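Local coordinates for putative GH105 family protein (Salmonella enterica subsp. enterica serovar Paratyphi A, PDB 3QWT) that is of unproven function but, as a possible GH105 family member with an alpha/alpha toroid, probably acts as a hydrolase on unsaturated uronyl-containing oligosaccharides, at residues Gly211-Gly216 with Arg232-Leu237; Lys273-Ser278 with Ala321-Arg326; Trp281-Leu284 with Ser290-Glu293. All coordinates share one frame; numbering follows the deposited sequence.

Interactions 1 and 3 are buried, whereas interaction 2 lies partly at the surface. Interactions 2 and 3 both lie farther from the chain centre (about 18 and 17 Å, centre to centre) than interaction 1 (about 11 Å). In interactions 1 and 2 a loop meets the flank of a helix; interaction 3 joins two parts of the loop that also supplies 273-278. Two hydrogen bonds made by one asparagine side chain, one accepted and one donated, dominate interaction 1, and backbone pairing with a histidine bond interaction 3, while interaction 2 rests on packing beside a glutamine amide. Trp281 lies against Gln275 and Ala324; Arg232 and Glu293 relate interactions 1 and 3 through a long, weak ion pair.

Interaction 1 of 3, residues Gly211-Gly216 with Arg232-Leu237; sequences GLWFHG and RGNSWL
The side-chain amide of Asn234 is hydrogen-bonded to the backbone of Trp213 through both of its polar atoms. Trp213 N donates to Asn234 OD1 at 2.8 Å, lying in the carbonyl plane and on a lone pair of that oxygen. In return, Asn234 ND2 gives a longer bond of 3.2 Å to Trp213 O, with the donor tilted 27° from the plane of that carbonyl. Together the two bonds fix the rotation of the amide and tie an irregular loop to the side of helix 231-248. With chi1 at -86°, CG of Asn234 stands anti to its own carbonyl carbon, and the amide reaches out from the helix to the loop. Its plane is turned 83° from that of the Trp213 indole.

One turn further along the helix, Leu237 lies over one face of the same indole, although its modelled approach is too close for the exact placing to be trusted. Leu171 of helix 170-184 touches both Trp213 and Leu237, and Val263 of helix 255-272 also packs on the indole. Asn234 ND2 has its strongest partner in Trp230 O, which further positions the amide. The whole is a buried loop-to-helix junction, with neighbouring helices closing round the tryptophan, within the alpha/alpha toroid expected of a GH105 protein.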
loop_
_atom_site.group_PDB
_atom_site.type_symbol
_atom_site.label_atom_id
_atom_site.label_comp_id
_atom_site.label_asym_id
_atom_site.label_seq_id
_atom_site.Cartn_x
_atom_site.Cartn_y
_atom_site.Cartn_z
ATOM N N GLY A 211 7.079 28.617 -31.958
ATOM C CA GLY A 211 6.648 27.274 -31.624
ATOM C C GLY A 211 7.609 26.236 -32.171
ATOM O O GLY A 211 7.630 25.082 -31.725
ATOM N N LEU A 212 8.417 26.644 -33.140
ATOM C CA LEU A 212 9.443 25.758 -33.672
ATOM C C LEU A 212 10.689 25.834 -32.778
ATOM O O LEU A 212 10.728 26.625 -31.833
ATOM C CB LEU A 212 9.768 26.127 -35.127
ATOM C CG LEU A 212 8.549 26.056 -36.053
ATOM C CD1 LEU A 212 8.800 26.727 -37.424
ATOM C CD2 LEU A 212 8.062 24.613 -36.221
ATOM N N TRP A 213 11.707 25.032 -33.087
ATOM C CA TRP A 213 12.914 24.966 -32.263
ATOM C C TRP A 213 14.186 25.430 -32.974
ATOM O O TRP A 213 14.329 25.277 -34.187
ATOM C CB TRP A 213 13.146 23.531 -31.799
ATOM C CG TRP A 213 12.274 23.090 -30.671
ATOM C CD1 TRP A 213 10.930 23.253 -30.558
ATOM C CD2 TRP A 213 12.694 22.361 -29.514
ATOM N NE1 TRP A 213 10.482 22.687 -29.378
ATOM C CE2 TRP A 213 11.547 22.132 -28.726
ATOM C CE3 TRP A 213 13.933 21.895 -29.060
ATOM C CZ2 TRP A 213 11.603 21.447 -27.506
ATOM C CZ3 TRP A 213 13.992 21.213 -27.855
ATOM C CH2 TRP A 213 12.828 21.001 -27.083
ATOM N N PHE A 214 15.127 25.964 -32.203
ATOM C CA PHE A 214 16.445 26.249 -32.731
ATOM C C PHE A 214 17.317 24.998 -32.712
ATOM O O PHE A 214 17.197 24.153 -31.818
ATOM C CB PHE A 214 17.098 27.371 -31.932
ATOM C CG PHE A 214 16.377 28.681 -32.056
ATOM C CD1 PHE A 214 16.269 29.303 -33.285
ATOM C CD2 PHE A 214 15.784 29.273 -30.956
ATOM C CE1 PHE A 214 15.585 30.519 -33.408
ATOM C CE2 PHE A 214 15.103 30.483 -31.078
ATOM C CZ PHE A 214 15.006 31.100 -32.305
ATOM N N HIS A 215 18.208 24.884 -33.681
ATOM C CA HIS A 215 19.050 23.695 -33.744
ATOM C C HIS A 215 19.923 23.531 -32.496
ATOM O O HIS A 215 19.907 22.475 -31.859
ATOM C CB HIS A 215 19.918 23.672 -35.010
ATOM C CG HIS A 215 20.715 22.415 -35.156
ATOM N ND1 HIS A 215 21.841 22.331 -35.947
ATOM C CD2 HIS A 215 20.545 21.189 -34.604
ATOM C CE1 HIS A 215 22.332 21.104 -35.875
ATOM N NE2 HIS A 215 21.564 20.393 -35.070
ATOM N N GLY A 216 20.674 24.575 -32.146
ATOM C CA GLY A 216 21.616 24.482 -31.047
ATOM C C GLY A 216 21.626 25.633 -30.052
ATOM O O GLY A 216 21.085 26.720 -30.308
ATOM N N ARG A 232 15.174 18.784 -39.958
ATOM C CA ARG A 232 15.439 17.481 -39.351
ATOM C C ARG A 232 15.495 17.564 -37.810
ATOM O O ARG A 232 14.901 16.741 -37.115
ATOM C CB ARG A 232 16.682 16.801 -39.950
ATOM C CG ARG A 232 16.976 15.453 -39.252
ATOM C CD ARG A 232 17.582 14.400 -40.175
ATOM N NE ARG A 232 18.930 14.755 -40.608
ATOM C CZ ARG A 232 19.250 15.071 -41.856
ATOM N NH1 ARG A 232 20.499 15.384 -42.156
ATOM N NH2 ARG A 232 18.325 15.065 -42.806
ATOM N N GLY A 233 16.180 18.578 -37.287
ATOM C CA GLY A 233 16.313 18.750 -35.854
ATOM C C GLY A 233 14.973 18.833 -35.146
ATOM O O GLY A 233 14.760 18.186 -34.107
ATOM N N ASN A 234 14.075 19.644 -35.705
ATOM C CA ASN A 234 12.727 19.800 -35.167
ATOM C C ASN A 234 11.965 18.484 -35.190
ATOM O O ASN A 234 11.189 18.157 -34.274
ATOM C CB ASN A 234 11.959 20.843 -35.983
ATOM C CG ASN A 234 12.209 22.242 -35.491
ATOM O OD1 ASN A 234 11.437 22.783 -34.679
ATOM N ND2 ASN A 234 13.301 22.841 -35.959
ATOM N N SER A 235 12.173 17.774 -36.285
ATOM C CA SER A 235 11.642 16.457 -36.518
ATOM C C SER A 235 11.954 15.545 -35.318
ATOM O O SER A 235 11.092 14.793 -34.859
ATOM C CB SER A 235 12.279 15.932 -37.817
ATOM O OG SER A 235 11.947 14.594 -38.120
ATOM N N TRP A 236 13.181 15.635 -34.803
ATOM C CA TRP A 236 13.599 14.776 -33.704
ATOM C C TRP A 236 12.665 14.982 -32.521
ATOM O O TRP A 236 12.503 14.098 -31.687
ATOM C CB TRP A 236 15.024 15.078 -33.247
ATOM C CG TRP A 236 16.030 14.794 -34.232
ATOM C CD1 TRP A 236 17.076 15.581 -34.558
ATOM C CD2 TRP A 236 16.118 13.631 -35.058
ATOM N NE1 TRP A 236 17.826 14.989 -35.543
ATOM C CE2 TRP A 236 17.259 13.788 -35.870
ATOM C CE3 TRP A 236 15.345 12.472 -35.195
ATOM C CZ2 TRP A 236 17.642 12.840 -36.823
ATOM C CZ3 TRP A 236 15.736 11.511 -36.140
ATOM C CH2 TRP A 236 16.868 11.710 -36.939
ATOM N N LEU A 237 12.055 16.157 -32.443
ATOM C CA LEU A 237 11.192 16.428 -31.306
ATOM C C LEU A 237 9.799 15.934 -31.553
ATOM O O LEU A 237 9.164 15.386 -30.654
ATOM C CB LEU A 237 11.190 17.906 -30.929
ATOM C CG LEU A 237 12.169 18.045 -29.774
ATOM C CD1 LEU A 237 13.217 19.069 -30.122
ATOM C CD2 LEU A 237 11.441 18.364 -28.471
#

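Interaction 2 of 3, residues Lys273-Ser278 with Ala321-Arg326; sequences KCQDES and AEKAIR
Gln275 lays the amide end of its side chain against the flank of helix 318-330, where NE2 comes to 3.6 Å from Ala324 CB. Gln275 NE2 also stands 3.9 Å from Lys323 CB, so the amide lies against the helix surface beside both CB atoms. The nearest helix atom to Gln275 NE2 is Ala324 N at 3.5 Å, a packing contact. CG lies anti to the backbone N of Gln275 (chi1 -167°), and the chain stays extended beyond it, which carries the amide straight across from the loop to the helix. The polar partners of NE2 are found beside the contact. Its strongest is Gly279 O, which braces the amide within its own loop, while a bond to Val320 O reaches the helix; the two satisfy the amide nitrogen.

The loop belongs to the connection between helices 255-272 and 294-309, and here it packs on the outer part of the alpha/alpha toroid, a fold built from helical hairpins. Its path is shaped by an Asx turn, in which Asp276 OD2 accepts from Ser278 N at 3.1 Å, the donor approaching from above the carboxylate plane. Ser278 OG donates to Asp276 OD2 at 2.7 Å, on the anti lone pair of that carboxylate oxygen, so one oxygen holds both the backbone and the hydroxyl of Ser278.

On the helix, Lys323 starts toward the loop but its extended chain leads the ammonium away, leaving the CB end to make the contact. The indole of Trp281, farther along the same loop, packs on both the Gln275 amide and the Ala324 methyl, and so joins them from a third direction. Ile325 sets the helix against helices 294-309 and 363-377.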
loop_
_atom_site.group_PDB
_atom_site.type_symbol
_atom_site.label_atom_id
_atom_site.label_comp_id
_atom_site.label_asym_id
_atom_site.label_seq_id
_atom_site.Cartn_x
_atom_site.Cartn_y
_atom_site.Cartn_z
ATOM N N LYS A 273 1.555 25.485 -40.563
ATOM C CA LYS A 273 1.580 26.733 -41.329
ATOM C C LYS A 273 2.823 26.857 -42.200
ATOM O O LYS A 273 2.977 27.816 -42.960
ATOM C CB LYS A 273 1.511 27.922 -40.370
ATOM C CG LYS A 273 0.225 27.979 -39.557
ATOM C CD LYS A 273 0.330 28.955 -38.375
ATOM C CE LYS A 273 1.037 30.252 -38.765
ATOM N NZ LYS A 273 0.479 30.882 -40.005
ATOM N N CYS A 274 3.693 25.869 -42.075
ATOM C CA CYS A 274 5.030 25.900 -42.623
ATOM C C CYS A 274 5.121 24.936 -43.792
ATOM O O CYS A 274 6.095 24.947 -44.537
ATOM C CB CYS A 274 6.007 25.413 -41.532
ATOM S SG CYS A 274 7.206 26.638 -41.005
ATOM N N GLN A 275 4.121 24.066 -43.910
ATOM C CA GLN A 275 4.176 22.960 -44.852
ATOM C C GLN A 275 4.026 23.483 -46.263
ATOM O O GLN A 275 3.132 24.282 -46.552
ATOM C CB GLN A 275 3.088 21.931 -44.547
ATOM C CG GLN A 275 3.245 20.600 -45.271
ATOM C CD GLN A 275 2.188 19.604 -44.843
ATOM O OE1 GLN A 275 1.104 19.998 -44.408
ATOM N NE2 GLN A 275 2.499 18.304 -44.942
ATOM N N ASP A 276 4.916 23.034 -47.136
ATOM C CA ASP A 276 4.869 23.406 -48.543
ATOM C C ASP A 276 3.801 22.608 -49.266
ATOM O O ASP A 276 3.554 21.458 -48.933
ATOM C CB ASP A 276 6.224 23.162 -49.201
ATOM C CG ASP A 276 6.188 23.377 -50.705
ATOM O OD1 ASP A 276 6.156 24.554 -51.135
ATOM O OD2 ASP A 276 6.185 22.370 -51.451
ATOM N N GLU A 277 3.168 23.232 -50.253
ATOM C CA GLU A 277 2.163 22.573 -51.086
ATOM C C GLU A 277 2.391 21.072 -51.347
ATOM O O GLU A 277 1.437 20.308 -51.467
ATOM C CB GLU A 277 2.044 23.320 -52.419
ATOM C CG GLU A 277 1.177 22.635 -53.449
ATOM C CD GLU A 277 1.008 23.471 -54.705
ATOM O OE1 GLU A 277 0.352 24.540 -54.633
ATOM O OE2 GLU A 277 1.536 23.061 -55.763
ATOM N N SER A 278 3.649 20.655 -51.440
ATOM C CA SER A 278 3.989 19.261 -51.746
ATOM C C SER A 278 3.778 18.285 -50.589
ATOM O O SER A 278 3.950 17.072 -50.749
ATOM C CB SER A 278 5.441 19.177 -52.184
ATOM O OG SER A 278 6.270 19.694 -51.161
ATOM N N ALA A 321 -0.632 15.508 -41.751
ATOM C CA ALA A 321 0.031 14.208 -41.813
ATOM C C ALA A 321 -0.227 13.535 -43.162
ATOM O O ALA A 321 0.707 13.103 -43.840
ATOM C CB ALA A 321 -0.438 13.326 -40.681
ATOM N N GLU A 322 -1.501 13.459 -43.538
ATOM C CA GLU A 322 -1.930 12.837 -44.792
ATOM C C GLU A 322 -1.233 13.416 -46.019
ATOM O O GLU A 322 -0.813 12.670 -46.908
ATOM C CB GLU A 322 -3.446 12.961 -44.948
ATOM C CG GLU A 322 -3.978 12.494 -46.288
ATOM C CD GLU A 322 -3.937 10.987 -46.448
ATOM O OE1 GLU A 322 -3.816 10.286 -45.414
ATOM O OE2 GLU A 322 -4.030 10.511 -47.609
ATOM N N LYS A 323 -1.115 14.739 -46.076
ATOM C CA LYS A 323 -0.376 15.370 -47.164
ATOM C C LYS A 323 1.085 14.929 -47.133
ATOM O O LYS A 323 1.624 14.494 -48.146
ATOM C CB LYS A 323 -0.471 16.890 -47.096
ATOM C CG LYS A 323 -1.890 17.396 -47.135
ATOM C CD LYS A 323 -1.947 18.904 -47.279
ATOM C CE LYS A 323 -3.397 19.381 -47.261
ATOM N NZ LYS A 323 -3.496 20.866 -47.283
ATOM N N ALA A 324 1.725 15.036 -45.970
ATOM C CA ALA A 324 3.128 14.653 -45.866
ATOM C C ALA A 324 3.346 13.206 -46.295
ATOM O O ALA A 324 4.338 12.890 -46.938
ATOM C CB ALA A 324 3.659 14.881 -44.447
ATOM N N ILE A 325 2.427 12.326 -45.926
ATOM C CA ILE A 325 2.562 10.911 -46.258
ATOM C C ILE A 325 2.473 10.684 -47.772
ATOM O O ILE A 325 3.222 9.888 -48.339
ATOM C CB ILE A 325 1.516 10.042 -45.523
ATOM C CG1 ILE A 325 1.862 9.907 -44.024
ATOM C CG2 ILE A 325 1.436 8.673 -46.158
ATOM C CD1 ILE A 325 3.179 9.171 -43.739
ATOM N N ARG A 326 1.556 11.388 -48.426
ATOM C CA ARG A 326 1.445 11.313 -49.877
ATOM C C ARG A 326 2.745 11.804 -50.507
ATOM O O ARG A 326 3.313 11.147 -51.380
ATOM C CB ARG A 326 0.241 12.126 -50.374
ATOM C CG ARG A 326 -1.089 11.401 -50.211
ATOM C CD ARG A 326 -2.277 12.342 -50.300
ATOM N NE ARG A 326 -3.499 11.671 -49.870
ATOM C CZ ARG A 326 -4.568 11.487 -50.638
ATOM N NH1 ARG A 326 -4.589 11.947 -51.882
ATOM N NH2 ARG A 326 -5.628 10.855 -50.153
#

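Interaction 3 of 3, residues Trp281-Leu284 with Ser290-Glu293; sequences WHTL and SYLE
His282 and Leu292 form the non-hydrogen-bonded pair of a single antiparallel bridge, flanked by two nearly linear hydrogen bonds. Thr283 N donates to Tyr291 O at 2.9 Å and Glu293 N to Trp281 O at 3.0 Å. The imidazole adds a third bond: His282 ND1 donates to Ser290 O at 3.0 Å, with the acceptor at the ring edge and close to its plane. Leu292 CD2 sits over one face of this ring, 3.6 Å from its centroid, in a CH-pi contact. A second such contact places Thr283 CG2 over the centre of the Tyr291 ring at 4.0 Å; chi1 of 56° brings that ring back over Thr283, although its CB points away.

Several polar ends find partners outside the pairing. Ser290 OG bonds to Asp287 O, Trp281 NE1 to Leu271 O, and Tyr291 OH weakly to Ile357 O. Glu293, at the N-cap of helix 294-309, accepts from Ala296 N through OE2, while OE1 is bound by Ser295 OG and Ser342 N. With ND1 acting as donor to Ser290 O, the His282 side chain is itself tied to the backbone across the bridge.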
loop_
_atom_site.group_PDB
_atom_site.type_symbol
_atom_site.label_atom_id
_atom_site.label_comp_id
_atom_site.label_asym_id
_atom_site.label_seq_id
_atom_site.Cartn_x
_atom_site.Cartn_y
_atom_site.Cartn_z
ATOM N N TRP A 281 8.378 19.693 -46.074
ATOM C CA TRP A 281 8.798 20.898 -45.362
ATOM C C TRP A 281 10.169 21.355 -45.811
ATOM O O TRP A 281 11.014 20.524 -46.143
ATOM C CB TRP A 281 8.861 20.645 -43.854
ATOM C CG TRP A 281 7.574 20.740 -43.173
ATOM C CD1 TRP A 281 7.041 21.844 -42.561
ATOM C CD2 TRP A 281 6.631 19.687 -43.000
ATOM N NE1 TRP A 281 5.823 21.535 -42.012
ATOM C CE2 TRP A 281 5.546 20.216 -42.266
ATOM C CE3 TRP A 281 6.600 18.342 -43.389
ATOM C CZ2 TRP A 281 4.438 19.444 -41.913
ATOM C CZ3 TRP A 281 5.502 17.578 -43.040
ATOM C CH2 TRP A 281 4.434 18.131 -42.312
ATOM N N HIS A 282 10.391 22.672 -45.784
ATOM C CA HIS A 282 11.682 23.258 -46.149
ATOM C C HIS A 282 12.780 22.992 -45.101
ATOM O O HIS A 282 12.522 22.998 -43.890
ATOM C CB HIS A 282 11.528 24.757 -46.399
ATOM C CG HIS A 282 10.553 25.091 -47.486
ATOM N ND1 HIS A 282 10.900 25.100 -48.823
ATOM C CD2 HIS A 282 9.244 25.437 -47.437
ATOM C CE1 HIS A 282 9.849 25.437 -49.546
ATOM N NE2 HIS A 282 8.832 25.653 -48.730
ATOM N N THR A 283 14.003 22.759 -45.578
ATOM C CA THR A 283 15.111 22.357 -44.714
ATOM C C THR A 283 15.442 23.454 -43.706
ATOM O O THR A 283 15.882 23.176 -42.584
ATOM C CB THR A 283 16.356 21.935 -45.523
ATOM O OG1 THR A 283 17.240 21.193 -44.682
ATOM C CG2 THR A 283 17.086 23.148 -46.089
ATOM N N LEU A 284 15.232 24.703 -44.107
ATOM C CA LEU A 284 15.043 25.768 -43.133
ATOM C C LEU A 284 13.563 26.057 -43.164
ATOM O O LEU A 284 13.052 26.587 -44.157
ATOM C CB LEU A 284 15.835 27.013 -43.482
ATOM C CG LEU A 284 17.176 27.281 -42.800
ATOM C CD1 LEU A 284 17.543 26.208 -41.798
ATOM C CD2 LEU A 284 18.269 27.469 -43.844
ATOM N N SER A 290 14.455 27.377 -49.213
ATOM C CA SER A 290 15.348 26.267 -48.891
ATOM C C SER A 290 14.847 25.134 -49.721
ATOM O O SER A 290 13.669 25.104 -50.059
ATOM C CB SER A 290 15.232 25.802 -47.430
ATOM O OG SER A 290 14.790 26.822 -46.571
ATOM N N TYR A 291 15.711 24.178 -50.025
ATOM C CA TYR A 291 15.206 22.962 -50.626
ATOM C C TYR A 291 14.300 22.239 -49.626
ATOM O O TYR A 291 14.438 22.394 -48.412
ATOM C CB TYR A 291 16.331 22.060 -51.156
ATOM C CG TYR A 291 17.425 21.633 -50.183
ATOM C CD1 TYR A 291 17.223 20.588 -49.289
ATOM C CD2 TYR A 291 18.685 22.231 -50.211
ATOM C CE1 TYR A 291 18.234 20.168 -48.425
ATOM C CE2 TYR A 291 19.701 21.822 -49.351
ATOM C CZ TYR A 291 19.466 20.791 -48.461
ATOM O OH TYR A 291 20.459 20.380 -47.606
ATOM N N LEU A 292 13.337 21.494 -50.146
ATOM C CA LEU A 292 12.516 20.635 -49.318
ATOM C C LEU A 292 13.384 19.479 -48.817
ATOM O O LEU A 292 14.332 19.082 -49.486
ATOM C CB LEU A 292 11.343 20.111 -50.141
ATOM C CG LEU A 292 10.455 21.219 -50.701
ATOM C CD1 LEU A 292 9.489 20.656 -51.706
ATOM C CD2 LEU A 292 9.714 21.911 -49.569
ATOM N N GLU A 293 13.080 18.948 -47.637
ATOM C CA GLU A 293 13.875 17.854 -47.112
ATOM C C GLU A 293 12.978 16.722 -46.610
ATOM O O GLU A 293 12.175 16.884 -45.678
ATOM C CB GLU A 293 14.834 18.366 -46.036
ATOM C CG GLU A 293 16.056 17.491 -45.801
ATOM C CD GLU A 293 15.729 16.225 -45.020
ATOM O OE1 GLU A 293 16.245 15.146 -45.365
ATOM O OE2 GLU A 293 14.956 16.310 -44.055
#